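PDB 2YOC: pullulanase from Klebsiella oxytoca, which hydrolyses the alpha-1,6-glucosidic linkages of pullulan and related branched alpha-glucans and is a substrate of the type 2 secretion system. Local coordinates for residues B[23-28]-B[202-207]; B[160-165]-B[261-266]; B[176-181]-B[228-233]; B[186-191]-B[247-252]. One frame throughout, in Å; residues are numbered along the deposited sequence.

Contact 1: B[23-28]-B[202-207]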
loop_
_atom_site.group_PDB
_atom_site.type_symbol
_atom_site.label_atom_id
_atom_site.label_comp_id
_atom_site.label_asym_id
_atom_site.label_seq_id
_atom_site.Cartn_x
_atom_site.Cartn_y
_atom_site.Cartn_z
ATOM N N VAL B 23 22.964 -59.818 6.666
ATOM C CA VAL B 23 21.668 -59.186 6.859
ATOM C C VAL B 23 20.600 -60.272 6.824
ATOM O O VAL B 23 20.588 -61.112 5.926
ATOM C CB VAL B 23 21.421 -58.000 5.897
ATOM C CG1 VAL B 23 19.993 -57.460 6.017
ATOM C CG2 VAL B 23 22.432 -56.880 6.169
ATOM N N ARG B 24 19.783 -60.320 7.874
ATOM C CA ARG B 24 18.742 -61.326 8.014
ATOM C C ARG B 24 17.431 -60.764 8.577
ATOM O O ARG B 24 17.416 -59.689 9.187
ATOM C CB ARG B 24 19.242 -62.539 8.828
ATOM C CG ARG B 24 19.993 -62.196 10.115
ATOM C CD ARG B 24 20.103 -63.402 11.028
ATOM N NE ARG B 24 18.908 -63.640 11.843
ATOM C CZ ARG B 24 18.706 -63.108 13.045
ATOM N NH1 ARG B 24 19.593 -62.266 13.563
ATOM N NH2 ARG B 24 17.607 -63.399 13.731
ATOM N N LEU B 25 16.335 -61.488 8.334
ATOM C CA LEU B 25 14.982 -61.147 8.782
ATOM C C LEU B 25 14.843 -61.344 10.315
ATOM O O LEU B 25 15.644 -62.101 10.860
ATOM C CB LEU B 25 13.994 -62.064 8.029
ATOM C CG LEU B 25 13.237 -61.467 6.833
ATOM C CD1 LEU B 25 14.150 -61.174 5.687
ATOM C CD2 LEU B 25 12.165 -62.403 6.348
ATOM N N PRO B 26 13.866 -60.730 11.049
ATOM C CA PRO B 26 13.754 -60.994 12.505
ATOM C C PRO B 26 13.535 -62.468 12.857
ATOM O O PRO B 26 12.893 -63.160 12.072
ATOM C CB PRO B 26 12.554 -60.133 12.939
ATOM C CG PRO B 26 11.761 -59.910 11.709
ATOM C CD PRO B 26 12.813 -59.797 10.616
ATOM N N ASP B 27 14.119 -62.967 13.984
ATOM C CA ASP B 27 13.976 -64.383 14.392
ATOM C C ASP B 27 12.563 -64.706 14.884
ATOM O O ASP B 27 12.304 -64.846 16.077
ATOM C CB ASP B 27 15.081 -64.859 15.360
ATOM C CG ASP B 27 15.170 -66.378 15.547
ATOM O OD1 ASP B 27 14.606 -67.127 14.705
ATOM O OD2 ASP B 27 15.845 -66.817 16.503
ATOM N N VAL B 28 11.650 -64.791 13.931
ATOM C CA VAL B 28 10.227 -65.058 14.096
ATOM C C VAL B 28 9.880 -65.993 12.937
ATOM O O VAL B 28 10.222 -65.679 11.794
ATOM C CB VAL B 28 9.416 -63.723 14.006
ATOM C CG1 VAL B 28 7.917 -63.994 13.774
ATOM C CG2 VAL B 28 9.644 -62.827 15.234
ATOM N N GLY B 202 15.756 -66.543 5.434
ATOM C CA GLY B 202 15.531 -65.115 5.653
ATOM C C GLY B 202 16.809 -64.299 5.667
ATOM O O GLY B 202 16.886 -63.297 6.382
ATOM N N LYS B 203 17.820 -64.716 4.864
ATOM C CA LYS B 203 19.116 -64.041 4.731
ATOM C C LYS B 203 19.272 -63.349 3.364
ATOM O O LYS B 203 18.772 -63.826 2.340
ATOM C CB LYS B 203 20.279 -65.022 4.935
ATOM C CG LYS B 203 20.414 -65.606 6.326
ATOM C CD LYS B 203 21.680 -66.456 6.404
ATOM C CE LYS B 203 21.798 -67.244 7.687
ATOM N NZ LYS B 203 23.130 -67.885 7.816
ATOM N N PHE B 204 19.999 -62.229 3.366
ATOM C CA PHE B 204 20.307 -61.462 2.173
ATOM C C PHE B 204 21.703 -61.877 1.787
ATOM O O PHE B 204 22.704 -61.388 2.328
ATOM C CB PHE B 204 20.139 -59.950 2.401
ATOM C CG PHE B 204 18.686 -59.557 2.597
ATOM C CD1 PHE B 204 18.072 -59.686 3.838
ATOM C CD2 PHE B 204 17.929 -59.076 1.536
ATOM C CE1 PHE B 204 16.729 -59.335 4.010
ATOM C CE2 PHE B 204 16.585 -58.721 1.715
ATOM C CZ PHE B 204 15.994 -58.852 2.947
ATOM N N THR B 205 21.725 -62.894 0.909
ATOM C CA THR B 205 22.882 -63.597 0.345
ATOM C C THR B 205 23.465 -62.938 -0.930
ATOM O O THR B 205 24.608 -63.247 -1.299
ATOM C CB THR B 205 22.465 -65.021 0.046
ATOM O OG1 THR B 205 21.293 -64.962 -0.773
ATOM C CG2 THR B 205 22.177 -65.806 1.302
ATOM N N ASP B 206 22.661 -62.069 -1.618
ATOM C CA ASP B 206 23.060 -61.330 -2.826
ATOM C C ASP B 206 24.274 -60.466 -2.544
ATOM O O ASP B 206 24.450 -59.970 -1.431
ATOM C CB ASP B 206 21.941 -60.425 -3.355
ATOM C CG ASP B 206 20.643 -61.109 -3.698
ATOM O OD1 ASP B 206 20.572 -61.722 -4.787
ATOM O OD2 ASP B 206 19.633 -60.820 -3.029
ATOM N N ARG B 207 25.115 -60.287 -3.554
ATOM C CA ARG B 207 26.329 -59.480 -3.483
ATOM C C ARG B 207 25.969 -58.044 -3.000
ATOM O O ARG B 207 24.860 -57.577 -3.258
ATOM C CB ARG B 207 26.932 -59.397 -4.899
ATOM C CG ARG B 207 27.564 -60.670 -5.489
ATOM C CD ARG B 207 29.011 -60.439 -5.935
ATOM N NE ARG B 207 29.853 -59.994 -4.813
ATOM C CZ ARG B 207 31.176 -59.839 -4.854
ATOM N NH1 ARG B 207 31.850 -60.102 -5.970
ATOM N NH2 ARG B 207 31.834 -59.420 -3.780
#
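Val23 and Phe204 pack against each other where the N-terminal residues 23-24 form a short, weakly bonded antiparallel pairing with residues 203-204. Two backbone hydrogen bonds join the segments. Phe204 N donates to Val23 O at 2.9 Å, and Leu25 N donates to Gly202 O at 2.7 Å. Between these two bonds, Arg24 and Lys203 form a non-hydrogen-bonded pair.

The packed side holds Val23, Leu25 and Phe204. Val23 CG1, anti to the backbone N (chi1 174°), lies 3.7 Å from Phe204 CD1. Leu25 crosses the ring at about a right angle. Its CD1 approaches obliquely to 3.6 Å from Phe204 CE1. The carbonyl oxygen of Val23 sits at the ring edge, in its plane. Gly202 has a positive phi of 72° and brings its O to Leu25 N. Beyond this patch, Val23 and Phe204 both reach Ile252 of strand 248-254 and Tyr189 of strand 185-191.

The other side is looser and partly exposed. Arg24 and Lys203 meet only by their aliphatic roots, with Arg24 CB 4.1 Å from Lys203 CG. Past these atoms both chains lead away from the contact.

The chemistry is thus divided. Val23 and Phe204 are buried against strands 185-191 and 248-254, while two like charges are carried outward. Their separation probably limits their mutual repulsion, and the N-terminal segment is held by backbone bonds and apolar packing.

Contact 2: B[160-165]-B[261-266]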
loop_
_atom_site.group_PDB
_atom_site.type_symbol
_atom_site.label_atom_id
_atom_site.label_comp_id
_atom_site.label_asym_id
_atom_site.label_seq_id
_atom_site.Cartn_x
_atom_site.Cartn_y
_atom_site.Cartn_z
ATOM N N PHE B 160 8.926 -57.571 5.678
ATOM C CA PHE B 160 10.358 -57.560 5.996
ATOM C C PHE B 160 11.206 -57.647 4.729
ATOM O O PHE B 160 12.120 -58.462 4.625
ATOM C CB PHE B 160 10.663 -58.650 7.047
ATOM C CG PHE B 160 9.909 -58.381 8.332
ATOM C CD1 PHE B 160 10.333 -57.393 9.209
ATOM C CD2 PHE B 160 8.729 -59.061 8.629
ATOM C CE1 PHE B 160 9.620 -57.123 10.383
ATOM C CE2 PHE B 160 7.996 -58.755 9.781
ATOM C CZ PHE B 160 8.454 -57.803 10.657
ATOM N N GLY B 161 10.857 -56.793 3.767
ATOM C CA GLY B 161 11.490 -56.727 2.459
ATOM C C GLY B 161 11.455 -55.386 1.773
ATOM O O GLY B 161 11.091 -54.351 2.353
ATOM N N VAL B 162 11.851 -55.450 0.518
ATOM C CA VAL B 162 12.079 -54.304 -0.305
ATOM C C VAL B 162 10.772 -53.605 -0.608
ATOM O O VAL B 162 9.851 -54.224 -1.137
ATOM C CB VAL B 162 12.955 -54.611 -1.551
ATOM C CG1 VAL B 162 13.457 -53.323 -2.201
ATOM C CG2 VAL B 162 14.111 -55.564 -1.257
ATOM N N ALA B 163 10.686 -52.328 -0.195
ATOM C CA ALA B 163 9.519 -51.461 -0.351
ATOM C C ALA B 163 9.932 -50.050 -0.759
ATOM O O ALA B 163 10.942 -49.546 -0.261
ATOM C CB ALA B 163 8.748 -51.400 0.952
ATOM N N LEU B 164 9.125 -49.402 -1.638
ATOM C CA LEU B 164 9.325 -48.023 -2.148
ATOM C C LEU B 164 10.685 -47.804 -2.870
ATOM O O LEU B 164 11.419 -48.768 -3.082
ATOM C CB LEU B 164 9.081 -46.949 -1.046
ATOM C CG LEU B 164 7.888 -47.148 -0.094
ATOM C CD1 LEU B 164 8.143 -46.499 1.240
ATOM C CD2 LEU B 164 6.616 -46.624 -0.682
ATOM N N ALA B 165 10.986 -46.567 -3.297
ATOM C CA ALA B 165 12.230 -46.235 -3.988
ATOM C C ALA B 165 12.836 -44.989 -3.321
ATOM O O ALA B 165 12.950 -43.922 -3.929
ATOM C CB ALA B 165 11.948 -45.977 -5.451
ATOM N N ILE B 261 16.324 -53.369 8.940
ATOM C CA ILE B 261 15.495 -52.263 9.393
ATOM C C ILE B 261 14.670 -51.888 8.163
ATOM O O ILE B 261 13.436 -51.977 8.189
ATOM C CB ILE B 261 16.325 -51.067 9.973
ATOM C CG1 ILE B 261 17.442 -51.529 10.945
ATOM C CG2 ILE B 261 15.406 -50.039 10.646
ATOM C CD1 ILE B 261 18.459 -50.449 11.347
ATOM N N SER B 262 15.381 -51.572 7.047
ATOM C CA SER B 262 14.814 -51.107 5.780
ATOM C C SER B 262 15.556 -51.651 4.554
ATOM O O SER B 262 16.782 -51.815 4.567
ATOM C CB SER B 262 14.828 -49.577 5.744
ATOM O OG SER B 262 13.650 -49.041 5.161
ATOM N N ALA B 263 14.782 -51.898 3.492
ATOM C CA ALA B 263 15.218 -52.342 2.171
ATOM C C ALA B 263 14.352 -51.570 1.160
ATOM O O ALA B 263 13.120 -51.657 1.209
ATOM C CB ALA B 263 15.022 -53.847 2.024
ATOM N N THR B 264 14.988 -50.758 0.304
ATOM C CA THR B 264 14.292 -49.910 -0.677
ATOM C C THR B 264 14.960 -49.975 -2.058
ATOM O O THR B 264 16.162 -50.252 -2.151
ATOM C CB THR B 264 14.183 -48.452 -0.137
ATOM O OG1 THR B 264 13.116 -47.754 -0.784
ATOM C CG2 THR B 264 15.495 -47.668 -0.251
ATOM N N GLN B 265 14.184 -49.690 -3.126
ATOM C CA GLN B 265 14.693 -49.651 -4.498
ATOM C C GLN B 265 15.470 -48.345 -4.707
ATOM O O GLN B 265 15.318 -47.397 -3.922
ATOM C CB GLN B 265 13.570 -49.805 -5.530
ATOM C CG GLN B 265 12.916 -51.178 -5.546
ATOM C CD GLN B 265 12.234 -51.458 -6.867
ATOM O OE1 GLN B 265 10.996 -51.423 -7.002
ATOM N NE2 GLN B 265 13.032 -51.762 -7.890
ATOM N N VAL B 266 16.342 -48.310 -5.730
ATOM C CA VAL B 266 17.196 -47.142 -5.980
ATOM C C VAL B 266 16.828 -46.416 -7.276
ATOM O O VAL B 266 16.688 -47.041 -8.333
ATOM C CB VAL B 266 18.705 -47.540 -5.940
ATOM C CG1 VAL B 266 19.620 -46.320 -6.051
ATOM C CG2 VAL B 266 19.046 -48.355 -4.697
#
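Strand 260-267 of the mixed sheet in the N2 region is flanked here by the loop that links helix 152-159 to strand 167-169. Val162 and Ala263 meet at the start. Val162 CG2 touches Ala263 CB at 3.8 Å, and the other branch, CG1, reaches along the strand to the backbone of Thr264 and to Gln265 CG. Ala163 N then donates to Ala263 O at 2.9 Å.

Thr264 supplies a side-chain bond. Its OG1 is anti to the backbone N (chi1 -158°) and donates to Ala163 O at 2.9 Å. The same hydroxyl is also bonded to Glu166 N, so it ties together two points of the loop. This loop runs beside the strand without regular beta pairing, and the chain soon enters strand 167-169, the parallel neighbour of 260-267 in the sheet. At the far end Gln265 N donates to Leu164 O at 2.9 Å, with an N-H...O angle of 164°. Ala165 CB packs loosely on Gln265 CB at 4.2 Å. On its other edge the strand pairs with 248-254, where Ile261 and Ser262 both face Ala253 in a classic beta bulge.

Contact 3: B[176-181]-B[228-233]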
loop_
_atom_site.group_PDB
_atom_site.type_symbol
_atom_site.label_atom_id
_atom_site.label_comp_id
_atom_site.label_asym_id
_atom_site.label_seq_id
_atom_site.Cartn_x
_atom_site.Cartn_y
_atom_site.Cartn_z
ATOM N N LEU B 176 22.124 -41.158 -1.987
ATOM C CA LEU B 176 21.381 -40.364 -1.004
ATOM C C LEU B 176 20.212 -41.148 -0.497
ATOM O O LEU B 176 19.423 -41.669 -1.294
ATOM C CB LEU B 176 20.922 -39.001 -1.537
ATOM C CG LEU B 176 21.996 -38.090 -2.116
ATOM C CD1 LEU B 176 21.369 -36.933 -2.818
ATOM C CD2 LEU B 176 22.957 -37.601 -1.053
ATOM N N TRP B 177 20.135 -41.297 0.835
ATOM C CA TRP B 177 19.057 -42.041 1.477
ATOM C C TRP B 177 18.814 -41.603 2.918
ATOM O O TRP B 177 19.634 -41.895 3.800
ATOM C CB TRP B 177 19.289 -43.558 1.390
ATOM C CG TRP B 177 18.142 -44.394 1.883
ATOM C CD1 TRP B 177 16.810 -44.084 1.838
ATOM C CD2 TRP B 177 18.225 -45.732 2.390
ATOM N NE1 TRP B 177 16.064 -45.129 2.327
ATOM C CE2 TRP B 177 16.908 -46.157 2.675
ATOM C CE3 TRP B 177 19.295 -46.595 2.699
ATOM C CZ2 TRP B 177 16.633 -47.413 3.239
ATOM C CZ3 TRP B 177 19.019 -47.836 3.248
ATOM C CH2 TRP B 177 17.702 -48.243 3.495
ATOM N N PRO B 178 17.670 -40.942 3.187
ATOM C CA PRO B 178 17.361 -40.567 4.585
ATOM C C PRO B 178 17.130 -41.795 5.512
ATOM O O PRO B 178 17.429 -41.734 6.712
ATOM C CB PRO B 178 16.105 -39.685 4.466
ATOM C CG PRO B 178 15.862 -39.510 3.010
ATOM C CD PRO B 178 16.587 -40.558 2.262
ATOM N N GLY B 179 16.626 -42.890 4.938
ATOM C CA GLY B 179 16.353 -44.116 5.672
ATOM C C GLY B 179 17.564 -44.791 6.286
ATOM O O GLY B 179 17.440 -45.515 7.269
ATOM N N GLY B 180 18.724 -44.579 5.692
ATOM C CA GLY B 180 19.970 -45.169 6.155
ATOM C C GLY B 180 20.744 -44.270 7.088
ATOM O O GLY B 180 21.864 -44.614 7.482
ATOM N N GLN B 181 20.172 -43.101 7.432
ATOM C CA GLN B 181 20.790 -42.110 8.325
ATOM C C GLN B 181 20.955 -42.684 9.740
ATOM O O GLN B 181 19.984 -43.209 10.312
ATOM C CB GLN B 181 19.961 -40.806 8.355
ATOM C CG GLN B 181 20.339 -39.823 9.449
ATOM C CD GLN B 181 20.838 -38.536 8.876
ATOM O OE1 GLN B 181 20.064 -37.576 8.619
ATOM N NE2 GLN B 181 22.154 -38.480 8.690
ATOM N N SER B 228 19.206 -32.199 -1.273
ATOM C CA SER B 228 20.358 -31.686 -0.519
ATOM C C SER B 228 20.358 -32.028 0.978
ATOM O O SER B 228 21.438 -32.226 1.540
ATOM C CB SER B 228 20.537 -30.186 -0.754
ATOM O OG SER B 228 19.381 -29.482 -0.335
ATOM N N SER B 229 19.155 -32.133 1.602
ATOM C CA SER B 229 18.970 -32.455 3.016
ATOM C C SER B 229 19.117 -33.962 3.292
ATOM O O SER B 229 19.383 -34.344 4.431
ATOM C CB SER B 229 17.614 -31.945 3.503
ATOM O OG SER B 229 16.511 -32.694 3.008
ATOM N N TYR B 230 18.951 -34.813 2.254
ATOM C CA TYR B 230 19.063 -36.280 2.333
ATOM C C TYR B 230 20.461 -36.754 2.783
ATOM O O TYR B 230 21.479 -36.153 2.390
ATOM C CB TYR B 230 18.767 -36.904 0.971
ATOM C CG TYR B 230 17.314 -36.966 0.559
ATOM C CD1 TYR B 230 16.430 -35.943 0.884
ATOM C CD2 TYR B 230 16.843 -38.004 -0.231
ATOM C CE1 TYR B 230 15.095 -35.984 0.484
ATOM C CE2 TYR B 230 15.505 -38.075 -0.609
ATOM C CZ TYR B 230 14.633 -37.051 -0.267
ATOM O OH TYR B 230 13.312 -37.109 -0.674
ATOM N N ALA B 231 20.492 -37.847 3.588
ATOM C CA ALA B 231 21.702 -38.468 4.123
ATOM C C ALA B 231 22.582 -39.031 3.002
ATOM O O ALA B 231 22.133 -39.908 2.245
ATOM C CB ALA B 231 21.329 -39.575 5.103
ATOM N N ALA B 232 23.838 -38.527 2.908
ATOM C CA ALA B 232 24.818 -38.945 1.892
ATOM C C ALA B 232 25.675 -40.138 2.318
ATOM O O ALA B 232 26.115 -40.200 3.468
ATOM C CB ALA B 232 25.712 -37.772 1.492
ATOM N N PHE B 233 25.915 -41.075 1.370
ATOM C CA PHE B 233 26.748 -42.268 1.561
ATOM C C PHE B 233 27.723 -42.458 0.406
ATOM O O PHE B 233 27.314 -42.421 -0.757
ATOM C CB PHE B 233 25.898 -43.539 1.734
ATOM C CG PHE B 233 24.914 -43.444 2.871
ATOM C CD1 PHE B 233 23.639 -42.934 2.666
ATOM C CD2 PHE B 233 25.267 -43.838 4.156
ATOM C CE1 PHE B 233 22.729 -42.839 3.725
ATOM C CE2 PHE B 233 24.353 -43.742 5.204
ATOM C CZ PHE B 233 23.097 -43.235 4.980
#
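Leu176 and Ala232 form an antiparallel non-hydrogen-bonded pair, and Trp177 N beside them donates to Ala231 O at 2.8 Å. Strand 174-176 ends here, and the chain turns through Pro178 to Gln181 beside strand 232-234.

Tyr230 and Pro178 make a CH-pi contact. Pro178 CG lies over one face of the ring, 3.8 Å from its centroid and shifted toward the rim. Pro178 CD comes to 3.6 Å from Tyr230 CD2. Leu176 CD2 packs against Ala232 CB at 3.8 Å. The small Ala231 CB sits under the turn, near Trp177 O and 3.7 Å from Gln181 CB.

Phe233 points its ring tip into the same turn. Trp177 O lies at the ring edge, in its plane, beside Phe233 CE1, and Gly180 O is also at the edge. The Trp177 indole is covered on one face by Gly179 CA and Gly180 N, and its NE1 bonds to Glu166. Pro178 and Gln181 also pack on Pro213 and Thr214 of the second subunit.

A single backbone hydrogen bond thus joins the two segments, and the buried turn is otherwise held against strand 232-234 mainly by apolar and CH-pi packing.

Contact 4: B[186-191]-B[247-252]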
loop_
_atom_site.group_PDB
_atom_site.type_symbol
_atom_site.label_atom_id
_atom_site.label_comp_id
_atom_site.label_asym_id
_atom_site.label_seq_id
_atom_site.Cartn_x
_atom_site.Cartn_y
_atom_site.Cartn_z
ATOM N N VAL B 186 24.802 -50.032 6.494
ATOM C CA VAL B 186 24.255 -49.381 5.287
ATOM C C VAL B 186 24.947 -50.000 4.084
ATOM O O VAL B 186 26.172 -49.894 3.941
ATOM C CB VAL B 186 24.296 -47.814 5.306
ATOM C CG1 VAL B 186 23.887 -47.233 3.960
ATOM C CG2 VAL B 186 23.399 -47.250 6.407
ATOM N N ARG B 187 24.167 -50.692 3.242
ATOM C CA ARG B 187 24.744 -51.384 2.085
ATOM C C ARG B 187 23.987 -51.229 0.783
ATOM O O ARG B 187 22.762 -51.062 0.781
ATOM C CB ARG B 187 24.855 -52.881 2.373
ATOM C CG ARG B 187 25.947 -53.258 3.340
ATOM C CD ARG B 187 25.615 -54.607 3.945
ATOM N NE ARG B 187 26.607 -55.023 4.931
ATOM C CZ ARG B 187 26.627 -56.221 5.505
ATOM N NH1 ARG B 187 25.719 -57.138 5.181
ATOM N NH2 ARG B 187 27.551 -56.510 6.413
ATOM N N LEU B 188 24.714 -51.390 -0.333
ATOM C CA LEU B 188 24.089 -51.401 -1.643
ATOM C C LEU B 188 24.131 -52.821 -2.232
ATOM O O LEU B 188 25.126 -53.217 -2.831
ATOM C CB LEU B 188 24.668 -50.336 -2.595
ATOM C CG LEU B 188 23.999 -50.195 -3.965
ATOM C CD1 LEU B 188 22.546 -49.810 -3.833
ATOM C CD2 LEU B 188 24.735 -49.184 -4.810
ATOM N N TYR B 189 23.055 -53.590 -2.010
ATOM C CA TYR B 189 22.898 -54.943 -2.536
ATOM C C TYR B 189 22.524 -54.854 -4.009
ATOM O O TYR B 189 21.866 -53.890 -4.417
ATOM C CB TYR B 189 21.823 -55.720 -1.741
ATOM C CG TYR B 189 22.317 -56.234 -0.401
ATOM C CD1 TYR B 189 22.476 -55.372 0.687
ATOM C CD2 TYR B 189 22.656 -57.575 -0.227
ATOM C CE1 TYR B 189 22.959 -55.834 1.913
ATOM C CE2 TYR B 189 23.136 -58.049 0.993
ATOM C CZ TYR B 189 23.294 -57.173 2.061
ATOM O OH TYR B 189 23.766 -57.649 3.265
ATOM N N TYR B 190 22.953 -55.847 -4.810
ATOM C CA TYR B 190 22.688 -55.898 -6.251
ATOM C C TYR B 190 22.541 -57.328 -6.788
ATOM O O TYR B 190 23.111 -58.258 -6.230
ATOM C CB TYR B 190 23.776 -55.125 -7.032
ATOM C CG TYR B 190 25.186 -55.635 -6.803
ATOM C CD1 TYR B 190 25.949 -55.180 -5.726
ATOM C CD2 TYR B 190 25.767 -56.562 -7.668
ATOM C CE1 TYR B 190 27.239 -55.663 -5.493
ATOM C CE2 TYR B 190 27.073 -57.021 -7.469
ATOM C CZ TYR B 190 27.804 -56.569 -6.376
ATOM O OH TYR B 190 29.080 -57.025 -6.149
ATOM N N SER B 191 21.764 -57.490 -7.870
ATOM C CA SER B 191 21.531 -58.749 -8.585
ATOM C C SER B 191 21.308 -58.451 -10.057
ATOM O O SER B 191 20.425 -57.654 -10.417
ATOM C CB SER B 191 20.353 -59.532 -8.012
ATOM O OG SER B 191 20.172 -60.778 -8.673
ATOM N N GLY B 247 21.525 -54.159 -13.787
ATOM C CA GLY B 247 20.404 -54.852 -13.170
ATOM C C GLY B 247 19.799 -54.152 -11.986
ATOM O O GLY B 247 19.667 -52.929 -11.992
ATOM N N GLU B 248 19.378 -54.929 -10.987
ATOM C CA GLU B 248 18.765 -54.370 -9.790
ATOM C C GLU B 248 19.817 -53.954 -8.748
ATOM O O GLU B 248 20.904 -54.535 -8.689
ATOM C CB GLU B 248 17.752 -55.355 -9.172
ATOM C CG GLU B 248 16.942 -54.725 -8.051
ATOM C CD GLU B 248 15.726 -55.491 -7.587
ATOM O OE1 GLU B 248 14.717 -55.512 -8.331
ATOM O OE2 GLU B 248 15.750 -55.987 -6.436
ATOM N N THR B 249 19.495 -52.907 -7.981
ATOM C CA THR B 249 20.237 -52.415 -6.830
ATOM C C THR B 249 19.189 -52.116 -5.757
ATOM O O THR B 249 18.086 -51.648 -6.066
ATOM C CB THR B 249 21.083 -51.166 -7.108
ATOM O OG1 THR B 249 20.234 -50.113 -7.559
ATOM C CG2 THR B 249 22.228 -51.423 -8.058
ATOM N N VAL B 250 19.519 -52.401 -4.508
ATOM C CA VAL B 250 18.603 -52.181 -3.398
ATOM C C VAL B 250 19.425 -51.627 -2.231
ATOM O O VAL B 250 20.479 -52.201 -1.899
ATOM C CB VAL B 250 17.856 -53.498 -3.027
ATOM C CG1 VAL B 250 17.250 -53.431 -1.637
ATOM C CG2 VAL B 250 16.787 -53.843 -4.055
ATOM N N ALA B 251 18.953 -50.514 -1.617
ATOM C CA ALA B 251 19.633 -49.946 -0.464
ATOM C C ALA B 251 19.141 -50.626 0.816
ATOM O O ALA B 251 17.929 -50.700 1.063
ATOM C CB ALA B 251 19.401 -48.463 -0.405
ATOM N N ILE B 252 20.080 -51.203 1.585
ATOM C CA ILE B 252 19.731 -51.917 2.808
ATOM C C ILE B 252 20.341 -51.317 4.069
ATOM O O ILE B 252 21.557 -51.066 4.131
ATOM C CB ILE B 252 19.859 -53.473 2.714
ATOM C CG1 ILE B 252 19.026 -54.000 1.533
ATOM C CG2 ILE B 252 19.395 -54.121 4.024
ATOM C CD1 ILE B 252 18.949 -55.488 1.325
#
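Ile252 and Tyr189 lie on the same face of the sheet and have the most surface buried here. Their side chains cross at about a right angle. Ile252 CD1 approaches the ring obliquely and reaches Tyr189 CD1 at 3.6 Å, while Ile252 CB also touches the ring, 3.8 Å from Tyr189 CD1. Tyr189 OH accepts a bond from Arg187 NH1 at 2.8 Å, nearly in the guanidinium plane. Tyr208 adds a cation-pi contact to Arg187, and its ring also meets that of Tyr189.

The backbone frame is an antiparallel pair. Strands 185-191 and 248-254 are neighbours in the mixed sheet of the N2 region. Strand 185-191 is an end strand of that sheet, though its other edge bonds to Leu209 and Arg207. Reciprocal bonds join Arg187 with Ile252, Tyr189 with Val250, and Ser191 with Glu248. Ile252 N to Arg187 O is 2.8 Å and almost straight at 178°. Tyr189 N to Val250 O is bent, at 134°. The last pair is longer, with Ser191 N to Glu248 O at 3.2 Å.

Ser191 is third in buried surface. It lies beside Glu248, whose carboxylate turns away to form a salt bridge with Arg357. On the opposite face, Leu188 CD1 rests on Thr249 CB at 3.8 Å.

From the N terminus, residues 23-28 come first and pair with residues 202-207 to close contact 1, a loop spanning the transthyretin-like region and the start of N2. Residues 160-165 open contact 2 within that loop and find their partner at 261-266, so contacts 1 and 2 cross. Contacts 3 and 4 both nest inside contact 2 and cross each other and contact 1. Contacts 2, 3 and 4 reach the same mixed sheet. Trp177 bridges them by touching Thr264 and Ala251, while Thr264 O probably bonds to Ala251 N. Contact 1 is tied to contact 4 by a probable hydrogen bond between Arg207 O and Tyr190 N, and to contact 2 through Leu25 on Phe160.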